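Glycerol kinase, putative (Plasmodium falciparum, PDB 2W40) probably catalyses the ATP-dependent phosphorylation of glycerol to sn-glycerol 3-phosphate, the entry step of glycerol degradation. Local coordinates at residues Ile336-Val349 / Tyr369-Ala383. Sequence-based numbering, arbitrary orientation.
With EDO (1,2-ethanediol), chain J.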
loop_
_atom_site.group_PDB
_atom_site.type_symbol
_atom_site.label_atom_id
_atom_site.label_comp_id
_atom_site.label_asym_id
_atom_site.label_seq_id
_atom_site.Cartn_x
_atom_site.Cartn_y
_atom_site.Cartn_z
ATOM N N ILE C 336 -17.590 -3.839 -2.376
ATOM C CA ILE C 336 -16.150 -4.265 -2.588
ATOM C C ILE C 336 -15.951 -5.699 -2.138
ATOM O O ILE C 336 -15.366 -6.489 -2.850
ATOM C CB ILE C 336 -15.081 -3.367 -1.896
ATOM C CG1 ILE C 336 -14.881 -2.063 -2.617
ATOM C CG2 ILE C 336 -13.653 -4.061 -1.820
ATOM C CD1 ILE C 336 -13.913 -1.064 -1.876
ATOM N N MET C 337 -16.435 -6.085 -0.980
ATOM C CA MET C 337 -16.297 -7.499 -0.616
ATOM C C MET C 337 -17.170 -8.521 -1.389
ATOM O O MET C 337 -16.765 -9.682 -1.558
ATOM C CB MET C 337 -16.369 -7.640 0.894
ATOM C CG MET C 337 -14.990 -7.267 1.510
ATOM S SD MET C 337 -15.013 -7.684 3.216
ATOM C CE MET C 337 -14.712 -9.441 3.329
ATOM N N GLU C 338 -18.295 -8.097 -1.963
ATOM C CA GLU C 338 -19.062 -9.004 -2.857
ATOM C C GLU C 338 -18.307 -9.257 -4.171
ATOM O O GLU C 338 -18.124 -10.445 -4.624
ATOM C CB GLU C 338 -20.396 -8.349 -3.193
ATOM C CG GLU C 338 -21.352 -8.083 -2.017
ATOM C CD GLU C 338 -22.134 -9.345 -1.548
ATOM O OE1 GLU C 338 -21.847 -10.435 -2.140
ATOM O OE2 GLU C 338 -23.004 -9.264 -0.587
ATOM N N LYS C 339 -17.864 -8.138 -4.766
ATOM C CA LYS C 339 -17.272 -8.174 -6.071
ATOM C C LYS C 339 -15.901 -8.765 -6.044
ATOM O O LYS C 339 -15.487 -9.442 -7.001
ATOM C CB LYS C 339 -17.195 -6.779 -6.662
ATOM C CG LYS C 339 -18.527 -6.158 -6.893
ATOM C CD LYS C 339 -18.332 -4.859 -7.763
ATOM C CE LYS C 339 -19.568 -3.950 -7.811
ATOM N NZ LYS C 339 -19.905 -3.639 -9.268
ATOM N N CYS C 340 -15.209 -8.484 -4.950
ATOM C CA CYS C 340 -13.870 -8.902 -4.771
ATOM C C CYS C 340 -13.881 -10.076 -3.806
ATOM O O CYS C 340 -13.892 -9.882 -2.578
ATOM C CB CYS C 340 -13.045 -7.737 -4.226
ATOM S SG CYS C 340 -11.353 -8.106 -4.378
ATOM N N GLU C 341 -13.862 -11.278 -4.349
ATOM C CA GLU C 341 -14.096 -12.481 -3.557
ATOM C C GLU C 341 -12.892 -12.950 -2.774
ATOM O O GLU C 341 -13.008 -13.757 -1.861
ATOM C CB GLU C 341 -14.565 -13.581 -4.501
ATOM C CG GLU C 341 -15.900 -13.155 -5.129
ATOM C CD GLU C 341 -16.444 -14.105 -6.142
ATOM O OE1 GLU C 341 -15.899 -15.230 -6.283
ATOM O OE2 GLU C 341 -17.389 -13.683 -6.840
ATOM N N ASN C 342 -11.728 -12.464 -3.181
ATOM C CA ASN C 342 -10.488 -12.729 -2.436
ATOM C C ASN C 342 -9.533 -11.525 -2.729
ATOM O O ASN C 342 -9.856 -10.585 -3.515
ATOM C CB ASN C 342 -9.901 -14.122 -2.781
ATOM C CG ASN C 342 -9.443 -14.200 -4.239
ATOM O OD1 ASN C 342 -8.673 -13.356 -4.706
ATOM N ND2 ASN C 342 -10.009 -15.124 -5.002
ATOM N N THR C 343 -8.414 -11.489 -2.017
ATOM C CA THR C 343 -7.497 -10.380 -2.158
ATOM C C THR C 343 -6.341 -10.661 -3.093
ATOM O O THR C 343 -5.412 -9.815 -3.163
ATOM C CB THR C 343 -6.875 -10.068 -0.769
ATOM O OG1 THR C 343 -6.086 -11.199 -0.346
ATOM C CG2 THR C 343 -7.962 -9.654 0.276
ATOM N N THR C 344 -6.431 -11.842 -3.769
ATOM C CA THR C 344 -5.346 -12.478 -4.549
ATOM C C THR C 344 -4.013 -12.579 -3.781
ATOM O O THR C 344 -2.887 -12.410 -4.349
ATOM C CB THR C 344 -5.160 -11.789 -5.840
ATOM O OG1 THR C 344 -4.474 -10.601 -5.598
ATOM C CG2 THR C 344 -6.462 -11.417 -6.486
ATOM N N GLY C 345 -4.176 -12.965 -2.526
ATOM C CA GLY C 345 -3.139 -13.279 -1.599
ATOM C C GLY C 345 -2.524 -12.033 -0.980
ATOM O O GLY C 345 -1.613 -12.194 -0.225
ATOM N N VAL C 346 -3.027 -10.860 -1.324
ATOM C CA VAL C 346 -2.574 -9.643 -0.616
ATOM C C VAL C 346 -2.971 -9.726 0.863
ATOM O O VAL C 346 -4.115 -10.144 1.199
ATOM C CB VAL C 346 -3.135 -8.341 -1.252
ATOM C CG1 VAL C 346 -2.814 -7.046 -0.404
ATOM C CG2 VAL C 346 -2.548 -8.231 -2.729
ATOM N N ILE C 347 -2.061 -9.308 1.751
ATOM C CA ILE C 347 -2.330 -9.207 3.148
ATOM C C ILE C 347 -1.967 -7.827 3.552
ATOM O O ILE C 347 -0.905 -7.294 3.171
ATOM C CB ILE C 347 -1.556 -10.263 4.005
ATOM C CG1 ILE C 347 -1.914 -11.658 3.543
ATOM C CG2 ILE C 347 -1.708 -10.012 5.506
ATOM C CD1 ILE C 347 -1.084 -12.690 3.969
ATOM N N PHE C 348 -2.786 -7.288 4.401
ATOM C CA PHE C 348 -2.607 -5.902 4.946
ATOM C C PHE C 348 -2.582 -6.029 6.457
ATOM O O PHE C 348 -3.617 -6.326 7.051
ATOM C CB PHE C 348 -3.764 -4.995 4.483
ATOM C CG PHE C 348 -3.516 -3.493 4.573
ATOM C CD1 PHE C 348 -4.097 -2.670 3.658
ATOM C CD2 PHE C 348 -2.806 -2.906 5.575
ATOM C CE1 PHE C 348 -3.959 -1.330 3.743
ATOM C CE2 PHE C 348 -2.584 -1.563 5.609
ATOM C CZ PHE C 348 -3.204 -0.756 4.695
ATOM N N VAL C 349 -1.417 -5.792 7.061
ATOM C CA VAL C 349 -1.319 -5.852 8.497
ATOM C C VAL C 349 -1.624 -4.437 8.979
ATOM O O VAL C 349 -0.781 -3.591 8.824
ATOM C CB VAL C 349 0.057 -6.368 9.002
ATOM C CG1 VAL C 349 0.142 -6.327 10.523
ATOM C CG2 VAL C 349 0.391 -7.730 8.425
ATOM N N TYR C 369 1.472 -6.637 1.761
ATOM C CA TYR C 369 2.245 -7.660 1.102
ATOM C C TYR C 369 1.488 -8.292 -0.043
ATOM O O TYR C 369 0.263 -8.312 -0.056
ATOM C CB TYR C 369 2.552 -8.799 2.090
ATOM C CG TYR C 369 3.263 -8.346 3.306
ATOM C CD1 TYR C 369 4.648 -8.243 3.291
ATOM C CD2 TYR C 369 2.592 -7.995 4.490
ATOM C CE1 TYR C 369 5.364 -7.804 4.420
ATOM C CE2 TYR C 369 3.357 -7.619 5.651
ATOM C CZ TYR C 369 4.692 -7.459 5.557
ATOM O OH TYR C 369 5.404 -7.062 6.658
ATOM N N GLY C 370 2.235 -8.842 -1.004
ATOM C CA GLY C 370 1.643 -9.741 -1.973
ATOM C C GLY C 370 1.112 -9.162 -3.230
ATOM O O GLY C 370 0.475 -9.891 -4.027
ATOM N N MET C 371 1.373 -7.869 -3.467
ATOM C CA MET C 371 0.796 -7.181 -4.645
ATOM C C MET C 371 1.493 -7.541 -5.969
ATOM O O MET C 371 2.713 -7.744 -6.061
ATOM C CB MET C 371 0.788 -5.665 -4.427
ATOM C CG MET C 371 0.161 -5.183 -3.119
ATOM S SD MET C 371 -0.059 -3.432 -3.046
ATOM C CE MET C 371 1.645 -2.869 -2.815
ATOM N N THR C 372 0.642 -7.617 -6.987
ATOM C CA THR C 372 1.018 -7.752 -8.349
ATOM C C THR C 372 0.418 -6.634 -9.209
ATOM O O THR C 372 -0.396 -5.820 -8.718
ATOM C CB THR C 372 0.610 -9.167 -8.904
ATOM O OG1 THR C 372 -0.813 -9.342 -8.880
ATOM C CG2 THR C 372 1.390 -10.324 -8.119
ATOM N N PHE C 373 0.747 -6.638 -10.529
ATOM C CA PHE C 373 0.132 -5.649 -11.413
ATOM C C PHE C 373 -1.416 -5.805 -11.516
ATOM O O PHE C 373 -2.151 -4.835 -11.803
ATOM C CB PHE C 373 0.756 -5.611 -12.765
ATOM C CG PHE C 373 2.101 -4.983 -12.817
ATOM C CD1 PHE C 373 2.308 -3.700 -12.407
ATOM C CD2 PHE C 373 3.175 -5.727 -13.297
ATOM C CE1 PHE C 373 3.623 -3.118 -12.457
ATOM C CE2 PHE C 373 4.447 -5.140 -13.347
ATOM C CZ PHE C 373 4.658 -3.863 -12.979
ATOM N N ASN C 374 -1.887 -7.029 -11.276
ATOM C CA ASN C 374 -3.334 -7.319 -11.235
ATOM C C ASN C 374 -4.069 -6.699 -10.023
ATOM O O ASN C 374 -5.290 -6.481 -10.056
ATOM C CB ASN C 374 -3.515 -8.822 -11.299
ATOM C CG ASN C 374 -4.982 -9.257 -11.134
ATOM O OD1 ASN C 374 -5.334 -9.716 -10.047
ATOM N ND2 ASN C 374 -5.852 -9.001 -12.163
ATOM N N THR C 375 -3.299 -6.429 -8.930
ATOM C CA THR C 375 -3.881 -5.890 -7.677
ATOM C C THR C 375 -4.455 -4.508 -7.943
ATOM O O THR C 375 -3.836 -3.672 -8.561
ATOM C CB THR C 375 -2.821 -5.819 -6.567
ATOM O OG1 THR C 375 -2.219 -7.124 -6.443
ATOM C CG2 THR C 375 -3.409 -5.245 -5.212
ATOM N N GLU C 376 -5.666 -4.293 -7.404
ATOM C CA GLU C 376 -6.412 -3.073 -7.522
ATOM C C GLU C 376 -6.725 -2.545 -6.146
ATOM O O GLU C 376 -6.580 -3.231 -5.127
ATOM C CB GLU C 376 -7.795 -3.314 -8.165
ATOM C CG GLU C 376 -7.734 -3.998 -9.468
ATOM C CD GLU C 376 -8.863 -3.634 -10.353
ATOM O OE1 GLU C 376 -9.826 -2.915 -9.912
ATOM O OE2 GLU C 376 -8.770 -4.069 -11.500
ATOM N N ARG C 377 -7.189 -1.299 -6.119
ATOM C CA ARG C 377 -7.649 -0.668 -4.854
ATOM C C ARG C 377 -8.550 -1.584 -4.050
ATOM O O ARG C 377 -8.412 -1.740 -2.819
ATOM C CB ARG C 377 -8.508 0.609 -5.165
ATOM C CG ARG C 377 -7.849 1.659 -5.742
ATOM C CD ARG C 377 -8.678 2.897 -5.747
ATOM N NE ARG C 377 -9.893 2.900 -6.574
ATOM C CZ ARG C 377 -10.885 3.753 -6.351
ATOM N NH1 ARG C 377 -10.790 4.674 -5.371
ATOM N NH2 ARG C 377 -11.987 3.760 -7.136
ATOM N N SER C 378 -9.488 -2.182 -4.747
ATOM C CA SER C 378 -10.469 -3.094 -4.151
ATOM C C SER C 378 -9.807 -4.199 -3.327
ATOM O O SER C 378 -10.248 -4.508 -2.232
ATOM C CB SER C 378 -11.373 -3.710 -5.235
ATOM O OG SER C 378 -10.650 -4.741 -5.996
ATOM N N HIS C 379 -8.757 -4.823 -3.846
ATOM C CA HIS C 379 -8.102 -5.892 -3.135
ATOM C C HIS C 379 -7.399 -5.394 -1.881
ATOM O O HIS C 379 -7.359 -6.076 -0.850
ATOM C CB HIS C 379 -7.049 -6.596 -4.016
ATOM C CG HIS C 379 -7.542 -7.072 -5.335
ATOM N ND1 HIS C 379 -8.321 -8.209 -5.502
ATOM C CD2 HIS C 379 -7.249 -6.643 -6.571
ATOM C CE1 HIS C 379 -8.505 -8.429 -6.799
ATOM N NE2 HIS C 379 -7.868 -7.485 -7.464
ATOM N N ILE C 380 -6.843 -4.191 -1.956
ATOM C CA ILE C 380 -6.165 -3.562 -0.787
ATOM C C ILE C 380 -7.169 -3.254 0.311
ATOM O O ILE C 380 -6.922 -3.494 1.471
ATOM C CB ILE C 380 -5.350 -2.320 -1.230
ATOM C CG1 ILE C 380 -4.266 -2.772 -2.272
ATOM C CG2 ILE C 380 -4.869 -1.495 -0.026
ATOM C CD1 ILE C 380 -3.516 -1.578 -3.020
ATOM N N VAL C 381 -8.294 -2.665 -0.099
ATOM C CA VAL C 381 -9.425 -2.419 0.822
ATOM C C VAL C 381 -9.899 -3.697 1.514
ATOM O O VAL C 381 -9.976 -3.750 2.767
ATOM C CB VAL C 381 -10.583 -1.666 0.058
ATOM C CG1 VAL C 381 -11.858 -1.583 0.968
ATOM C CG2 VAL C 381 -10.079 -0.329 -0.365
ATOM N N ARG C 382 -10.163 -4.735 0.731
ATOM C CA ARG C 382 -10.582 -6.040 1.279
ATOM C C ARG C 382 -9.561 -6.586 2.243
ATOM O O ARG C 382 -9.923 -7.117 3.265
ATOM C CB ARG C 382 -10.898 -7.040 0.136
ATOM C CG ARG C 382 -11.334 -8.354 0.667
ATOM C CD ARG C 382 -11.696 -9.387 -0.367
ATOM N NE ARG C 382 -11.901 -10.574 0.418
ATOM C CZ ARG C 382 -13.045 -11.167 0.705
ATOM N NH1 ARG C 382 -14.182 -10.849 0.072
ATOM N NH2 ARG C 382 -13.020 -12.141 1.583
ATOM N N ALA C 383 -8.276 -6.403 1.927
ATOM C CA ALA C 383 -7.215 -7.033 2.735
ATOM C C ALA C 383 -7.238 -6.311 4.129
ATOM O O ALA C 383 -7.015 -6.891 5.177
ATOM C CB ALA C 383 -5.773 -6.873 2.019
HETATM C C1 EDO J . -0.433 -9.135 -13.597
HETATM O O1 EDO J . -0.308 -9.341 -12.303
HETATM C C2 EDO J . 0.993 -9.023 -14.079
HETATM O O2 EDO J . 0.804 -8.061 -15.056
HETATM O O HOH W 1 -1.282 -10.403 -6.126
HETATM O O HOH W 2 -3.897 -8.984 -7.497
HETATM O O HOH W 3 0.277 -12.745 -3.487
HETATM O O HOH W 4 -4.959 -8.771 5.437
#
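Arg382 reaches from helix 377-403 across to the end of helix 333-339, its chain extended from CG to NE (chi1 -179°) with the guanidinium turned at chi4, and NH1 donates to Cys340 O at 2.8 Å, in the carbonyl plane though 28° out of the guanidinium plane. Met337 CE lies over one guanidinium face, 3.6 Å from Arg382 CZ, and Glu341 O over the opposite one; Arg382 NE makes a salt bridge with Glu386, which adds a second polar hold on the guanidinium. His379 ND1 makes a weak hydrogen bond of 3.5 Å to Asn342 O at the ring edge. Between strands, Ile347 and Tyr369 form an antiparallel hydrogen-bonded pair, Tyr369 N to Ile347 O (2.8 Å) and Ile347 N to Tyr369 O. This two-stranded sheet of the FGGY C-terminal domain packs on helix 377-403 and, on the Ile347 and Tyr369 side, on helix 482-500; Met371 continues it into a strand of the second subunit. Apolar contacts fill the strand-helix angle: Ala383 CB sits 3.7 Å from Phe348 CB, with Val346 CG1 beside it. Between the helices, the side chains of Ile336 and Val381 cross at about a right angle, CD1 3.5 Å from CG1. Two waters each join Thr344 O to Gly370 O, and a third links Thr344 OG1 (2.6 Å) with Asn374 OD1 and Thr375 OG1. Asn374 N also donates to a bound 1,2-ethanediol, which is held in turn by Gly43 and Trp44 of the second subunit.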